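Local atomic coordinates of guanine nucleotide exchange factor SRM1 (Saccharomyces cerevisiae, PDB entry 3OF7), a protein that promotes exchange of GDP for GTP on the small GTPases GSP1 and GSP2, binds chromatin and controls RNA metabolism and nuclear transport. Residues K305-P310 and P368-L373; L326-S329 and D333-S336. One frame throughout, in Å; residues are numbered along the deposited sequence.

Interaction 1 of 2, residues K305-P310 and P368-L373; sequences KRLALP and PLPTKL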
loop_
_atom_site.group_PDB
_atom_site.type_symbol
_atom_site.label_atom_id
_atom_site.label_comp_id
_atom_site.label_asym_id
_atom_site.label_seq_id
_atom_site.Cartn_x
_atom_site.Cartn_y
_atom_site.Cartn_z
ATOM N N LYS A 305 2.778 16.878 11.567
ATOM C CA LYS A 305 4.059 17.479 11.892
ATOM C C LYS A 305 5.009 17.331 10.711
ATOM O O LYS A 305 5.032 16.287 10.060
ATOM C CB LYS A 305 4.636 16.794 13.129
ATOM C CG LYS A 305 5.759 17.535 13.814
ATOM C CD LYS A 305 5.915 17.052 15.253
ATOM C CE LYS A 305 7.099 17.724 15.925
ATOM N NZ LYS A 305 7.176 17.375 17.373
ATOM N N ARG A 306 5.794 18.374 10.446
ATOM C CA ARG A 306 6.704 18.390 9.307
ATOM C C ARG A 306 7.883 17.432 9.475
ATOM O O ARG A 306 8.508 17.379 10.534
ATOM C CB ARG A 306 7.225 19.809 9.048
ATOM C CG ARG A 306 7.978 19.942 7.726
ATOM C CD ARG A 306 8.413 21.368 7.436
ATOM N NE ARG A 306 9.137 21.452 6.169
ATOM N N LEU A 307 8.168 16.670 8.421
ATOM C CA LEU A 307 9.393 15.882 8.348
ATOM C C LEU A 307 10.510 16.768 7.807
ATOM O O LEU A 307 10.307 17.508 6.848
ATOM C CB LEU A 307 9.212 14.672 7.424
ATOM C CG LEU A 307 8.382 13.474 7.895
ATOM C CD1 LEU A 307 6.892 13.682 7.660
ATOM C CD2 LEU A 307 8.860 12.213 7.190
ATOM N N ALA A 308 11.685 16.698 8.415
ATOM C CA ALA A 308 12.834 17.421 7.883
ATOM C C ALA A 308 13.491 16.586 6.788
ATOM O O ALA A 308 13.907 15.450 7.018
ATOM C CB ALA A 308 13.831 17.771 8.993
ATOM N N LEU A 309 13.532 17.144 5.582
ATOM C CA LEU A 309 14.215 16.518 4.454
ATOM C C LEU A 309 15.112 17.550 3.788
ATOM O O LEU A 309 14.726 18.713 3.670
ATOM C CB LEU A 309 13.210 15.978 3.424
ATOM C CG LEU A 309 12.542 14.599 3.539
ATOM C CD1 LEU A 309 13.556 13.465 3.717
ATOM C CD2 LEU A 309 11.503 14.572 4.642
ATOM N N PRO A 310 16.318 17.134 3.352
ATOM C CA PRO A 310 17.191 18.029 2.587
ATOM C C PRO A 310 16.405 18.849 1.553
ATOM O O PRO A 310 15.409 18.368 1.007
ATOM C CB PRO A 310 18.161 17.066 1.883
ATOM C CG PRO A 310 17.977 15.701 2.565
ATOM C CD PRO A 310 16.990 15.867 3.687
ATOM N N PRO A 368 14.669 6.945 13.655
ATOM C CA PRO A 368 13.481 7.792 13.701
ATOM C C PRO A 368 13.468 9.010 12.777
ATOM O O PRO A 368 12.486 9.747 12.770
ATOM C CB PRO A 368 13.448 8.246 15.156
ATOM C CG PRO A 368 14.885 8.332 15.525
ATOM C CD PRO A 368 15.584 7.232 14.778
ATOM N N LEU A 369 14.551 9.244 12.044
ATOM C CA LEU A 369 14.571 10.300 11.030
ATOM C C LEU A 369 14.764 9.656 9.667
ATOM O O LEU A 369 15.481 8.663 9.565
ATOM C CB LEU A 369 15.716 11.287 11.276
ATOM C CG LEU A 369 15.816 12.061 12.587
ATOM C CD1 LEU A 369 17.113 12.883 12.564
ATOM C CD2 LEU A 369 14.592 12.944 12.832
ATOM N N PRO A 370 14.130 10.217 8.617
ATOM C CA PRO A 370 14.296 9.693 7.261
ATOM C C PRO A 370 15.775 9.632 6.913
ATOM O O PRO A 370 16.482 10.633 7.057
ATOM C CB PRO A 370 13.585 10.734 6.390
ATOM C CG PRO A 370 12.615 11.370 7.276
ATOM C CD PRO A 370 13.207 11.366 8.652
ATOM N N THR A 371 16.235 8.460 6.487
ATOM C CA THR A 371 17.654 8.208 6.267
ATOM C C THR A 371 17.836 7.609 4.878
ATOM O O THR A 371 17.214 6.602 4.540
ATOM C CB THR A 371 18.230 7.277 7.363
ATOM O OG1 THR A 371 17.928 7.824 8.654
ATOM C CG2 THR A 371 19.748 7.106 7.226
ATOM N N LYS A 372 18.684 8.241 4.069
ATOM C CA LYS A 372 18.901 7.793 2.694
ATOM C C LYS A 372 19.597 6.438 2.655
ATOM O O LYS A 372 20.580 6.221 3.362
ATOM C CB LYS A 372 19.703 8.834 1.891
ATOM C CG LYS A 372 19.946 8.433 0.430
ATOM C CD LYS A 372 20.321 9.623 -0.459
ATOM C CE LYS A 372 21.823 9.851 -0.530
ATOM N NZ LYS A 372 22.173 10.908 -1.554
ATOM N N LEU A 373 19.069 5.521 1.843
ATOM C CA LEU A 373 19.690 4.219 1.656
ATOM C C LEU A 373 20.846 4.330 0.669
ATOM O O LEU A 373 20.737 5.005 -0.356
ATOM C CB LEU A 373 18.678 3.173 1.169
ATOM C CG LEU A 373 17.500 2.794 2.064
ATOM C CD1 LEU A 373 16.850 1.504 1.561
ATOM C CD2 LEU A 373 17.944 2.620 3.505
#
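Pro370 meets Leu307 and Leu309 with one edge of its pyrrolidine ring, and the ring is easiest to follow atom by atom. CB comes first, 3.8 Å from CD1 of Leu309. CG is next and reaches the other leucine, with 3.8 Å between Pro370 CG and Leu307 CD2; the carbonyl O of Ala308, between the two leucines in sequence, is 4.3 Å from the same Pro370 CG. CD then bends back to close the ring on the Pro370 backbone N. The leucines approach differently: the Leu309 side chain runs across the proline at about a right angle, that of Leu307 on a slant. In both, CG sits beside the backbone N and anti to the carbonyl carbon (chi1 -74° in Leu307, -84° in Leu309), which helps bring CD2 of Leu307 and CD1 of Leu309 to the ring.

The chain turns a corner at Leu369. There the Thr371 hydroxyl donates to the Leu369 carbonyl, OG1 to O 2.7 Å, from a position tilted 36° above the carbonyl plane, and Tyr355 OH also bonds to this OG1. Strand 304-306 is the outermost strand of one four-stranded antiparallel sheet and 370-372 that of the next, so the contact joins neighbouring blades of the RCC1 beta-propeller. Tyr335, in the strand beside 370-372, also touches Pro370. Proline has no backbone N-H to offer, and the three residues meet through methyl and ring carbons; with just 127 Å² buried, the joint probably rests on modest van der Waals and hydrophobic contact rather than on directional bonding.

Interaction 2 of 2, residues L326-S329 and D333-S336; sequences LILS and DLYS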
loop_
_atom_site.group_PDB
_atom_site.type_symbol
_atom_site.label_atom_id
_atom_site.label_comp_id
_atom_site.label_asym_id
_atom_site.label_seq_id
_atom_site.Cartn_x
_atom_site.Cartn_y
_atom_site.Cartn_z
ATOM N N LEU A 326 8.730 4.592 3.931
ATOM C CA LEU A 326 9.678 4.687 2.825
ATOM C C LEU A 326 9.327 5.866 1.936
ATOM O O LEU A 326 8.231 5.934 1.392
ATOM C CB LEU A 326 9.685 3.395 2.001
ATOM C CG LEU A 326 9.919 2.088 2.767
ATOM C CD1 LEU A 326 9.726 0.913 1.831
ATOM C CD2 LEU A 326 11.313 2.046 3.409
ATOM N N ILE A 327 10.267 6.792 1.802
ATOM C CA ILE A 327 10.027 8.017 1.051
ATOM C C ILE A 327 10.902 8.033 -0.191
ATOM O O ILE A 327 12.126 8.056 -0.095
ATOM C CB ILE A 327 10.287 9.266 1.917
ATOM C CG1 ILE A 327 9.341 9.272 3.128
ATOM C CG2 ILE A 327 10.101 10.546 1.079
ATOM C CD1 ILE A 327 9.848 10.093 4.318
ATOM N N LEU A 328 10.263 8.028 -1.357
ATOM C CA LEU A 328 10.997 7.983 -2.613
ATOM C C LEU A 328 11.056 9.355 -3.289
ATOM O O LEU A 328 10.026 9.993 -3.495
ATOM C CB LEU A 328 10.365 6.958 -3.552
ATOM C CG LEU A 328 11.026 6.742 -4.913
ATOM C CD1 LEU A 328 12.444 6.204 -4.740
ATOM C CD2 LEU A 328 10.177 5.773 -5.740
ATOM N N SER A 329 12.268 9.792 -3.633
ATOM C CA SER A 329 12.445 11.077 -4.313
ATOM C C SER A 329 12.250 10.915 -5.816
ATOM O O SER A 329 12.338 9.809 -6.342
ATOM C CB SER A 329 13.830 11.656 -4.041
ATOM O OG SER A 329 14.825 10.932 -4.738
ATOM N N ASP A 333 16.088 8.281 -5.044
ATOM C CA ASP A 333 16.693 7.970 -3.750
ATOM C C ASP A 333 15.600 7.576 -2.773
ATOM O O ASP A 333 14.497 8.124 -2.815
ATOM C CB ASP A 333 17.457 9.165 -3.188
ATOM C CG ASP A 333 18.684 9.528 -4.009
ATOM O OD1 ASP A 333 19.341 8.629 -4.583
ATOM O OD2 ASP A 333 19.005 10.733 -4.055
ATOM N N LEU A 334 15.924 6.651 -1.877
ATOM C CA LEU A 334 14.949 6.143 -0.925
ATOM C C LEU A 334 15.371 6.473 0.503
ATOM O O LEU A 334 16.482 6.144 0.931
ATOM C CB LEU A 334 14.771 4.635 -1.103
ATOM C CG LEU A 334 13.569 3.957 -0.445
ATOM C CD1 LEU A 334 12.249 4.468 -1.026
ATOM C CD2 LEU A 334 13.684 2.448 -0.633
ATOM N N TYR A 335 14.471 7.133 1.221
ATOM C CA TYR A 335 14.682 7.482 2.624
ATOM C C TYR A 335 13.776 6.610 3.476
ATOM O O TYR A 335 12.570 6.561 3.244
ATOM C CB TYR A 335 14.344 8.948 2.861
ATOM C CG TYR A 335 15.237 9.903 2.107
ATOM C CD1 TYR A 335 16.330 10.505 2.733
ATOM C CD2 TYR A 335 14.988 10.206 0.765
ATOM C CE1 TYR A 335 17.160 11.385 2.039
ATOM C CE2 TYR A 335 15.809 11.086 0.065
ATOM C CZ TYR A 335 16.891 11.665 0.709
ATOM O OH TYR A 335 17.697 12.532 0.015
ATOM N N SER A 336 14.350 5.933 4.464
ATOM C CA SER A 336 13.545 5.111 5.355
ATOM C C SER A 336 13.604 5.608 6.797
ATOM O O SER A 336 14.578 6.261 7.211
ATOM C CB SER A 336 13.982 3.652 5.285
ATOM O OG SER A 336 15.250 3.475 5.883
HETATM O O HOH W 1 17.066 12.602 -3.101
#
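Ser329 and Asp333 hold each other in two places. The backbone N of Ser329 gives its hydrogen to Asp333 O at 2.9 Å, and the backbone N of Asp333 returns one to Ser329 OG at 3.0 Å, more bent at 149°. The serine hydroxyl can accept because chi1 of 72° sets OG between its own backbone N and carbonyl carbon, turned to the other strand. A water links the ends of the side chains: it donates to Asp333 OD2 at 2.9 Å, lies 3.2 Å from Tyr335 OH in the plane of the ring, and makes a weak bond to Ser329 OG. The other carboxylate oxygen, OD1, forms a salt bridge with Lys378. An alanine in place of Ser329 would probably leave the Asp333 N-H without its acceptor and the water with one tie fewer.

This is the turn end of the beta hairpin formed by strands 324-329 and 334-337, the two middle strands of a propeller blade, where the curated repeats RCC1 5 and RCC1 6 meet. Further along, Ile327 and Tyr335 are the hydrogen-bonded pair: Ile327 N to Tyr335 O is 2.7 Å, and Tyr335 N to Ile327 O is 2.8 Å and almost straight at 174°. The edge of the tyrosine ring, at CD2, also lies against Ile327 O. In the non-hydrogen-bonded pairs the backbone turns outward, Leu326 and Leu328 bonding to strand 315-320, Leu334 and Ser336 to Leu373 and Thr371. On their face, Leu334 CD1 lies 4.0 Å from Leu328 CB and 4.1 Å from Leu326 CB, while Phe379 of the next blade packs on Leu328 and Leu334. Ser336 OG is satisfied by Val345 O.

In the fold
Interaction 2 lies within one blade, and interaction 1 joins the outermost strand of that blade to the chain leaving the preceding one; their centres are about 9 Å apart. Strand 370-372 of interaction 1 pairs with strand 334-337 of interaction 2, probably through two backbone hydrogen bonds, Thr371 N to Ser336 O and Leu373 N to Leu334 O, each 2.8 Å. Along the chain, the hairpin of interaction 2 is nested inside the loop that interaction 1 closes. It also lies deeper, about 15 Å from the chain's centre against about 20 Å for the centre of interaction 1. Side chains tie the two together as well: Tyr335 packs on Lys372, and Ile327 on Leu307. Neither contact contains a bound ligand.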